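Local coordinates for protein beta-N-acetylhexosaminidase (Bacteroides fragilis, PDB 4PYS) that probably removes terminal N-acetylhexosamines from glycoconjugates by hydrolysis, as a glycoside hydrolase family 20 beta-N-acetylhexosaminidase that also carries a zinc ion, at residues K150-N162 and I446-A458. Sequence-based numbering, arbitrary orientation.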
loop_
_atom_site.group_PDB
_atom_site.type_symbol
_atom_site.label_atom_id
_atom_site.label_comp_id
_atom_site.label_asym_id
_atom_site.label_seq_id
_atom_site.Cartn_x
_atom_site.Cartn_y
_atom_site.Cartn_z
ATOM N N LYS A 150 -0.359 -2.130 -12.011
ATOM C CA LYS A 150 -0.163 -3.571 -11.793
ATOM C C LYS A 150 1.259 -3.901 -11.356
ATOM O O LYS A 150 1.460 -4.754 -10.494
ATOM C CB LYS A 150 -0.509 -4.362 -13.063
ATOM C CG LYS A 150 -2.006 -4.427 -13.351
ATOM C CD LYS A 150 -2.266 -5.187 -14.632
ATOM C CE LYS A 150 -3.752 -5.310 -14.902
ATOM N NZ LYS A 150 -3.987 -6.035 -16.181
ATOM N N LYS A 151 2.240 -3.218 -11.937
ATOM C CA LYS A 151 3.645 -3.447 -11.593
ATOM C C LYS A 151 3.905 -3.236 -10.108
ATOM O O LYS A 151 4.647 -3.999 -9.482
ATOM C CB LYS A 151 4.546 -2.513 -12.411
ATOM C CG LYS A 151 6.002 -2.434 -11.904
ATOM C CD LYS A 151 6.879 -1.618 -12.853
ATOM C CE LYS A 151 8.329 -1.493 -12.317
ATOM N NZ LYS A 151 9.198 -0.728 -13.282
ATOM N N TYR A 152 3.285 -2.213 -9.532
ATOM C CA TYR A 152 3.532 -1.933 -8.115
ATOM C C TYR A 152 2.676 -2.767 -7.178
ATOM O O TYR A 152 3.075 -3.044 -6.039
ATOM C CB TYR A 152 3.461 -0.419 -7.845
ATOM C CG TYR A 152 4.601 0.230 -8.573
ATOM C CD1 TYR A 152 5.913 0.011 -8.165
ATOM C CD2 TYR A 152 4.385 0.994 -9.708
ATOM C CE1 TYR A 152 6.980 0.562 -8.856
ATOM C CE2 TYR A 152 5.447 1.559 -10.397
ATOM C CZ TYR A 152 6.733 1.339 -9.971
ATOM O OH TYR A 152 7.776 1.890 -10.679
ATOM N N ILE A 153 1.517 -3.208 -7.658
ATOM C CA ILE A 153 0.749 -4.208 -6.917
ATOM C C ILE A 153 1.539 -5.521 -6.894
ATOM O O ILE A 153 1.661 -6.184 -5.855
ATOM C CB ILE A 153 -0.612 -4.422 -7.582
ATOM C CG1 ILE A 153 -1.500 -3.202 -7.317
ATOM C CG2 ILE A 153 -1.266 -5.733 -7.085
ATOM C CD1 ILE A 153 -2.832 -3.204 -8.082
ATOM N N ASP A 154 2.095 -5.885 -8.045
ATOM C CA ASP A 154 2.922 -7.086 -8.129
ATOM C C ASP A 154 4.135 -6.959 -7.208
ATOM O O ASP A 154 4.525 -7.926 -6.538
ATOM C CB ASP A 154 3.362 -7.296 -9.583
ATOM C CG ASP A 154 3.800 -8.717 -9.872
ATOM O OD1 ASP A 154 3.115 -9.670 -9.425
ATOM O OD2 ASP A 154 4.835 -8.881 -10.555
HETATM N N MSE A 155 4.729 -5.767 -7.156
HETATM C CA MSE A 155 5.859 -5.532 -6.248
HETATM C C MSE A 155 5.446 -5.744 -4.797
HETATM O O MSE A 155 6.161 -6.385 -4.013
HETATM C CB MSE A 155 6.398 -4.108 -6.412
HETATM C CG MSE A 155 7.475 -3.788 -5.387
HETATM SE SE MSE A 155 7.715 -1.870 -5.165
HETATM C CE MSE A 155 6.067 -1.522 -4.200
ATOM N N ALA A 156 4.291 -5.216 -4.434
ATOM C CA ALA A 156 3.833 -5.309 -3.051
ATOM C C ALA A 156 3.709 -6.773 -2.660
ATOM O O ALA A 156 4.164 -7.182 -1.599
ATOM C CB ALA A 156 2.491 -4.584 -2.899
ATOM N N SER A 157 3.122 -7.571 -3.542
ATOM C CA SER A 157 2.961 -9.008 -3.283
ATOM C C SER A 157 4.311 -9.700 -3.193
ATOM O O SER A 157 4.533 -10.549 -2.322
ATOM C CB SER A 157 2.145 -9.652 -4.404
ATOM O OG SER A 157 1.853 -11.009 -4.090
HETATM N N MSE A 158 5.217 -9.317 -4.085
HETATM C CA MSE A 158 6.556 -9.898 -4.130
HETATM C C MSE A 158 7.290 -9.699 -2.809
HETATM O O MSE A 158 8.099 -10.538 -2.405
HETATM C CB MSE A 158 7.355 -9.252 -5.282
HETATM C CG MSE A 158 8.791 -9.733 -5.397
HETATM SE SE MSE A 158 9.680 -8.779 -6.851
HETATM C CE MSE A 158 9.754 -7.010 -5.984
ATOM N N LEU A 159 6.999 -8.588 -2.138
ATOM C CA LEU A 159 7.684 -8.224 -0.904
ATOM C C LEU A 159 6.847 -8.620 0.313
ATOM O O LEU A 159 7.130 -8.198 1.441
ATOM C CB LEU A 159 7.948 -6.717 -0.896
ATOM C CG LEU A 159 8.936 -6.262 -1.987
ATOM C CD1 LEU A 159 9.150 -4.764 -1.941
ATOM C CD2 LEU A 159 10.258 -6.976 -1.852
ATOM N N LYS A 160 5.833 -9.446 0.061
ATOM C CA LYS A 160 4.932 -9.981 1.091
ATOM C C LYS A 160 4.089 -8.932 1.835
ATOM O O LYS A 160 3.665 -9.157 2.961
ATOM C CB LYS A 160 5.697 -10.889 2.072
ATOM C CG LYS A 160 6.341 -12.103 1.363
ATOM C CD LYS A 160 6.717 -13.189 2.387
ATOM C CE LYS A 160 7.203 -14.472 1.727
ATOM N NZ LYS A 160 8.612 -14.332 1.200
HETATM N N MSE A 161 3.822 -7.804 1.190
HETATM C CA MSE A 161 2.846 -6.861 1.735
HETATM C C MSE A 161 1.450 -7.350 1.464
HETATM O O MSE A 161 1.264 -8.319 0.717
HETATM C CB MSE A 161 3.063 -5.494 1.105
HETATM C CG MSE A 161 4.456 -5.007 1.403
HETATM SE SE MSE A 161 4.678 -3.210 0.691
HETATM C CE MSE A 161 6.596 -3.022 1.054
ATOM N N ASN A 162 0.465 -6.724 2.102
ATOM C CA ASN A 162 -0.911 -7.154 1.892
ATOM C C ASN A 162 -1.899 -6.071 1.494
ATOM O O ASN A 162 -3.057 -6.385 1.209
ATOM C CB ASN A 162 -1.468 -7.967 3.078
ATOM C CG ASN A 162 -1.304 -7.272 4.424
ATOM O OD1 ASN A 162 -0.812 -6.145 4.514
ATOM N ND2 ASN A 162 -1.737 -7.960 5.494
ATOM N N ILE A 446 10.001 6.514 -10.971
ATOM C CA ILE A 446 9.544 5.872 -9.744
ATOM C C ILE A 446 10.549 4.881 -9.137
ATOM O O ILE A 446 10.864 4.974 -7.949
ATOM C CB ILE A 446 8.179 5.190 -9.937
ATOM C CG1 ILE A 446 7.120 6.237 -10.306
ATOM C CG2 ILE A 446 7.772 4.439 -8.677
ATOM C CD1 ILE A 446 5.741 5.657 -10.664
ATOM N N ASP A 447 11.044 3.934 -9.932
ATOM C CA ASP A 447 11.869 2.854 -9.371
ATOM C C ASP A 447 13.126 3.347 -8.644
ATOM O O ASP A 447 13.511 2.777 -7.625
ATOM C CB ASP A 447 12.289 1.860 -10.464
ATOM C CG ASP A 447 11.174 0.915 -10.861
ATOM O OD1 ASP A 447 10.130 0.893 -10.174
ATOM O OD2 ASP A 447 11.343 0.195 -11.870
ATOM N N ARG A 448 13.765 4.399 -9.153
ATOM C CA ARG A 448 15.032 4.838 -8.553
ATOM C C ARG A 448 14.815 5.441 -7.169
ATOM O O ARG A 448 15.751 5.555 -6.375
ATOM C CB ARG A 448 15.760 5.826 -9.465
ATOM C CG ARG A 448 15.148 7.212 -9.492
ATOM C CD ARG A 448 15.747 8.037 -10.604
ATOM N NE ARG A 448 15.101 7.775 -11.891
ATOM C CZ ARG A 448 15.285 8.513 -12.978
ATOM N NH1 ARG A 448 16.113 9.547 -12.938
ATOM N NH2 ARG A 448 14.643 8.224 -14.104
ATOM N N ARG A 449 13.567 5.802 -6.869
ATOM C CA ARG A 449 13.189 6.265 -5.535
ATOM C C ARG A 449 12.750 5.100 -4.645
ATOM O O ARG A 449 13.084 5.027 -3.457
ATOM C CB ARG A 449 12.018 7.260 -5.658
ATOM C CG ARG A 449 12.415 8.635 -6.166
ATOM C CD ARG A 449 11.224 9.316 -6.860
ATOM N NE ARG A 449 11.532 10.714 -7.147
ATOM C CZ ARG A 449 12.336 11.118 -8.123
ATOM N NH1 ARG A 449 12.908 10.233 -8.937
ATOM N NH2 ARG A 449 12.566 12.411 -8.291
ATOM N N VAL A 450 11.987 4.185 -5.224
ATOM C CA VAL A 450 11.414 3.083 -4.462
ATOM C C VAL A 450 12.465 2.057 -4.026
ATOM O O VAL A 450 12.473 1.636 -2.863
ATOM C CB VAL A 450 10.295 2.412 -5.254
ATOM C CG1 VAL A 450 9.813 1.148 -4.541
ATOM C CG2 VAL A 450 9.125 3.399 -5.437
ATOM N N PHE A 451 13.350 1.669 -4.949
ATOM C CA PHE A 451 14.397 0.669 -4.661
ATOM C C PHE A 451 15.761 1.310 -4.495
ATOM O O PHE A 451 16.128 2.175 -5.283
ATOM C CB PHE A 451 14.483 -0.337 -5.815
ATOM C CG PHE A 451 13.310 -1.271 -5.878
ATOM C CD1 PHE A 451 12.173 -0.924 -6.590
ATOM C CD2 PHE A 451 13.341 -2.483 -5.200
ATOM C CE1 PHE A 451 11.080 -1.780 -6.634
ATOM C CE2 PHE A 451 12.255 -3.344 -5.240
ATOM C CZ PHE A 451 11.130 -2.983 -5.961
ATOM N N PRO A 452 16.568 0.824 -3.533
ATOM C CA PRO A 452 16.335 -0.345 -2.682
ATOM C C PRO A 452 15.681 -0.043 -1.343
ATOM O O PRO A 452 15.501 -0.968 -0.578
ATOM C CB PRO A 452 17.764 -0.855 -2.408
ATOM C CG PRO A 452 18.582 0.406 -2.396
ATOM C CD PRO A 452 17.967 1.298 -3.462
ATOM N N ARG A 453 15.341 1.201 -1.038
ATOM C CA ARG A 453 14.874 1.480 0.320
ATOM C C ARG A 453 13.584 0.757 0.703
ATOM O O ARG A 453 13.362 0.450 1.876
ATOM C CB ARG A 453 14.775 2.984 0.564
ATOM C CG ARG A 453 16.150 3.671 0.580
ATOM C CD ARG A 453 16.029 5.197 0.627
ATOM N NE ARG A 453 15.242 5.682 -0.509
ATOM C CZ ARG A 453 14.760 6.912 -0.624
ATOM N NH1 ARG A 453 14.990 7.815 0.322
ATOM N NH2 ARG A 453 14.035 7.238 -1.692
ATOM N N ILE A 454 12.738 0.445 -0.270
ATOM C CA ILE A 454 11.522 -0.321 0.069
ATOM C C ILE A 454 11.844 -1.711 0.636
ATOM O O ILE A 454 11.043 -2.305 1.361
ATOM C CB ILE A 454 10.559 -0.446 -1.139
ATOM C CG1 ILE A 454 9.171 -0.888 -0.647
ATOM C CG2 ILE A 454 11.113 -1.404 -2.196
ATOM C CD1 ILE A 454 8.043 -0.333 -1.436
ATOM N N LEU A 455 13.028 -2.234 0.329
ATOM C CA LEU A 455 13.364 -3.555 0.830
ATOM C C LEU A 455 13.560 -3.509 2.338
ATOM O O LEU A 455 13.282 -4.483 3.035
ATOM C CB LEU A 455 14.646 -4.072 0.154
ATOM C CG LEU A 455 14.539 -4.308 -1.350
ATOM C CD1 LEU A 455 15.893 -4.717 -1.918
ATOM C CD2 LEU A 455 13.517 -5.392 -1.627
ATOM N N ALA A 456 14.056 -2.385 2.841
ATOM C CA ALA A 456 14.248 -2.247 4.283
ATOM C C ALA A 456 12.892 -2.130 4.961
ATOM O O ALA A 456 12.672 -2.691 6.033
ATOM C CB ALA A 456 15.111 -1.042 4.595
ATOM N N LEU A 457 11.975 -1.413 4.320
ATOM C CA LEU A 457 10.613 -1.297 4.849
ATOM C C LEU A 457 9.908 -2.648 4.837
ATOM O O LEU A 457 9.269 -3.026 5.823
ATOM C CB LEU A 457 9.815 -0.245 4.058
ATOM C CG LEU A 457 10.366 1.172 4.243
ATOM C CD1 LEU A 457 9.707 2.171 3.287
ATOM C CD2 LEU A 457 10.214 1.621 5.697
ATOM N N ALA A 458 10.029 -3.395 3.743
ATOM C CA ALA A 458 9.426 -4.736 3.674
ATOM C C ALA A 458 9.998 -5.664 4.720
ATOM O O ALA A 458 9.285 -6.487 5.287
ATOM C CB ALA A 458 9.606 -5.345 2.284
HETATM O O HOH W 1 6.413 -7.108 3.949
#
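With CG opposite the backbone N (chi1 167°) and every later bond extended, Lys151 sends its amine to the carboxylate of Asp447, while Tyr152, with CG anti to its carbonyl carbon (chi1 -66°), brings its hydroxyl to the same group. The contact illustrates how outer helices of a TIM barrel, here the family 20 catalytic domain, can join a polar end to an apolar one: helix 146-158 follows strand 132-138, and helices 447-450 and 453-462 follow strand 428-435, so the helices after two adjacent parallel strands pack against each other outside the barrel. Across this contact the two Asp447 oxygens take different partners. Lys151 NZ forms a salt bridge to Asp447 OD2 from the syn side at 2.7 Å, and Tyr152 OH donates to Asp447 OD1 at 2.6 Å from well above the carboxylate plane. Lys151 CG lies over the Tyr152 ring, and Ile446 CG2 lies obliquely against the hydroxyl end of Tyr152, near CZ and OH.

Beyond this polar end the interface turns apolar. Selenomethionine Met155, bent at chi3 (73°), makes an oblique Met-aromatic contact with Phe451, SE lying 4.6 Å from the ring centroid, and its methyl CE meets Ile454 CD1 tip to tip. Leu159 precedes Lys160, the C-prime residue of a Schellman motif; Leu159 CD2 touches Leu455 CD2 at 3.6 Å and Leu159 CB rests on Ala458 CB. One water closes the far end, donating to Leu159 O at 2.8 Å and to Ala458 O at 3.2 Å.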